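PDB 5BZA: beta-N-acetylhexosaminidase from Thermotoga neapolitana, which probably cleaves terminal non-reducing N-acetyl-D-hexosamine residues from N-acetyl-beta-D-hexosaminides by hydrolysis, as a member of glycoside hydrolase family 3. Local coordinates for residues F162-G166 against A209-Y213. Coordinates in Å, arbitrary orientation, origin at the centre of the assembly. Residue numbers count along the deposited sequence, not the author numbering.
Sequences FPGHG and AHVKY
A cis peptide bond joins Phe162 to Pro163 and turns the chain sharply where strand 156-162 ends. Gly164 follows with phi/psi of 137/125, a conformation in which a CB would collide with the preceding carbonyl oxygen. The facing segment, 209-213, continues from the neighbouring parallel strand 205-208. Closest in register are Phe162 and Ala209, with CA atoms 5.4 Å apart; Ala209 N donates to Phe162 O at 2.8 Å, continuing the strand pairing one residue past strand 205-208. An inverse gamma turn centred on His210 then bends the second segment, with a weak hydrogen bond from Val211 N to Ala209 O (2.8 Å), and sends Val211 and Tyr213 toward the first. Tyr213, with chi1 m, donates from OH to Gly164 O at 2.5 Å, while Pro163 CG lies over its ring in a CH-pi contact, 3.9 Å from the centroid. His165 (chi1 t) presents a ring face to Val211 CG2, 3.6 Å from the ring centroid, a second CH-pi contact; its NE2 is hydrogen-bonded to Ser172 OG and its backbone N to Asp117 OD1. Asp117 and His165 are zinc ligands in a structure of this protein, though that zinc is absent from this chain; His161, edge-to-face with His165, binds cadmium here. Such loops at the C-terminal ends of the barrel strands form the active-site face, as in other family 3 enzymes, with 162-166 part of the KHFPGHG motif of their N-acetylglucosaminidases.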
ATOM      1  N   PHE B 162     -17.693  22.539  -4.849  1.00 12.38           N
ATOM      2  CA  PHE B 162     -18.043  23.861  -5.343  1.00 13.67           C
ATOM      3  C   PHE B 162     -19.515  24.221  -5.025  1.00 11.43           C
ATOM      4  O   PHE B 162     -20.414  23.440  -5.351  1.00 12.02           O
ATOM      5  CB  PHE B 162     -17.802  23.906  -6.861  1.00 14.10           C
ATOM      6  CG  PHE B 162     -18.323  25.152  -7.511  1.00 12.50           C
ATOM      7  CD1 PHE B 162     -17.541  26.295  -7.566  1.00 12.87           C
ATOM      8  CD2 PHE B 162     -19.610  25.197  -8.008  1.00 13.17           C
ATOM      9  CE1 PHE B 162     -18.033  27.447  -8.127  1.00 15.16           C
ATOM     10  CE2 PHE B 162     -20.121  26.373  -8.553  1.00 14.62           C
ATOM     11  CZ  PHE B 162     -19.329  27.480  -8.620  1.00 15.10           C
ATOM     12  N   PRO B 163     -19.779  25.441  -4.505  1.00 10.41           N
ATOM     13  CA  PRO B 163     -18.845  26.551  -4.282  1.00 12.98           C
ATOM     14  C   PRO B 163     -18.281  26.599  -2.847  1.00 14.52           C
ATOM     15  O   PRO B 163     -17.680  27.587  -2.456  1.00 15.95           O
ATOM     16  CB  PRO B 163     -19.716  27.788  -4.562  1.00 11.26           C
ATOM     17  CG  PRO B 163     -21.099  27.365  -4.012  1.00 11.76           C
ATOM     18  CD  PRO B 163     -21.195  25.877  -4.361  1.00 10.85           C
ATOM     19  N   GLY B 164     -18.511  25.569  -2.058  1.00 12.87           N
ATOM     20  CA  GLY B 164     -17.955  25.554  -0.722  1.00 13.32           C
ATOM     21  C   GLY B 164     -18.980  25.049   0.255  1.00 13.95           C
ATOM     22  O   GLY B 164     -20.062  25.652   0.386  1.00 12.99           O
ATOM     23  N   HIS B 165     -18.587  24.007   1.002  1.00 14.50           N
ATOM     24  CA  HIS B 165     -19.489  23.197   1.821  1.00 10.58           C
ATOM     25  C   HIS B 165     -19.248  23.473   3.317  1.00 11.27           C
ATOM     26  O   HIS B 165     -19.917  22.905   4.188  1.00 15.42           O
ATOM     27  CB  HIS B 165     -19.248  21.694   1.499  1.00 15.67           C
ATOM     28  CG  HIS B 165     -20.363  20.763   1.895  1.00 15.74           C
ATOM     29  ND1 HIS B 165     -20.877  20.694   3.177  1.00 16.88           N
ATOM     30  CD2 HIS B 165     -21.029  19.822   1.177  1.00 14.31           C
ATOM     31  CE1 HIS B 165     -21.829  19.771   3.222  1.00 19.60           C
ATOM     32  NE2 HIS B 165     -21.948  19.231   2.019  1.00 16.64           N
ATOM     33  N   GLY B 166     -18.280  24.326   3.620  1.00 11.13           N
ATOM     34  CA  GLY B 166     -17.772  24.386   4.970  1.00 11.12           C
ATOM     35  C   GLY B 166     -18.675  25.038   6.003  1.00 13.81           C
ATOM     36  O   GLY B 166     -18.629  24.662   7.189  1.00 18.07           O
ATOM     37  N   ALA B 209     -21.316  20.868  -4.834  1.00  8.28           N
ATOM     38  CA  ALA B 209     -21.898  20.538  -3.550  1.00 10.40           C
ATOM     39  C   ALA B 209     -23.404  20.431  -3.620  1.00 10.75           C
ATOM     40  O   ALA B 209     -24.066  21.339  -4.158  1.00 12.06           O
ATOM     41  CB  ALA B 209     -21.499  21.564  -2.525  1.00 10.53           C
ATOM     42  N   HIS B 210     -23.966  19.407  -2.978  1.00 12.85           N
ATOM     43  CA  HIS B 210     -25.422  19.282  -2.860  1.00 13.55           C
ATOM     44  C   HIS B 210     -25.851  20.164  -1.696  1.00 14.56           C
ATOM     45  O   HIS B 210     -26.250  19.660  -0.642  1.00 15.74           O
ATOM     46  CB  HIS B 210     -25.898  17.849  -2.578  1.00 11.97           C
ATOM     47  CG  HIS B 210     -25.577  16.849  -3.652  1.00 14.53           C
ATOM     48  ND1 HIS B 210     -25.483  17.164  -4.981  1.00 15.97           N
ATOM     49  CD2 HIS B 210     -25.323  15.515  -3.553  1.00 15.12           C
ATOM     50  CE1 HIS B 210     -25.186  16.069  -5.677  1.00 13.72           C
ATOM     51  NE2 HIS B 210     -25.083  15.064  -4.827  1.00 13.59           N
ATOM     52  N   VAL B 211     -25.669  21.470  -1.847  1.00 10.67           N
ATOM     53  CA  VAL B 211     -25.975  22.383  -0.773  1.00 11.99           C
ATOM     54  C   VAL B 211     -26.728  23.568  -1.362  1.00 12.20           C
ATOM     55  O   VAL B 211     -26.392  24.044  -2.455  1.00  7.87           O
ATOM     56  CB  VAL B 211     -24.696  22.871  -0.031  1.00 11.93           C
ATOM     57  CG1 VAL B 211     -25.009  24.097   0.870  1.00 10.74           C
ATOM     58  CG2 VAL B 211     -24.026  21.709   0.727  1.00 11.54           C
ATOM     59  N   LYS B 212     -27.731  24.015  -0.630  1.00  9.70           N
ATOM     60  CA  LYS B 212     -28.474  25.234  -0.972  1.00 13.18           C
ATOM     61  C   LYS B 212     -27.854  26.502  -0.373  1.00 13.62           C
ATOM     62  O   LYS B 212     -27.524  26.549   0.828  1.00 11.49           O
ATOM     63  CB  LYS B 212     -29.928  25.102  -0.518  1.00 16.13           C
ATOM     64  CG  LYS B 212     -30.878  26.118  -1.109  1.00 17.46           C
ATOM     65  CD  LYS B 212     -32.319  25.677  -0.881  1.00 21.15           C
ATOM     66  CE  LYS B 212     -32.557  25.090   0.524  1.00 21.30           C
ATOM     67  NZ  LYS B 212     -34.032  24.740   0.672  1.00 23.51           N
ATOM     68  N   TYR B 213     -27.713  27.522  -1.233  1.00  9.50           N
ATOM     69  CA  TYR B 213     -27.229  28.841  -0.848  1.00 14.42           C
ATOM     70  C   TYR B 213     -28.364  29.927  -0.987  1.00 12.95           C
ATOM     71  O   TYR B 213     -28.401  30.704  -1.938  1.00 11.92           O
ATOM     72  CB  TYR B 213     -26.013  29.182  -1.709  1.00 11.22           C
ATOM     73  CG  TYR B 213     -24.937  28.128  -1.576  1.00 14.31           C
ATOM     74  CD1 TYR B 213     -24.995  26.945  -2.315  1.00 10.01           C
ATOM     75  CD2 TYR B 213     -23.887  28.297  -0.683  1.00 11.46           C
ATOM     76  CE1 TYR B 213     -24.013  25.957  -2.169  1.00 11.64           C
ATOM     77  CE2 TYR B 213     -22.896  27.326  -0.547  1.00 12.99           C
ATOM     78  CZ  TYR B 213     -22.971  26.162  -1.284  1.00 12.53           C
ATOM     79  OH  TYR B 213     -21.995  25.200  -1.140  1.00 11.05           O
TER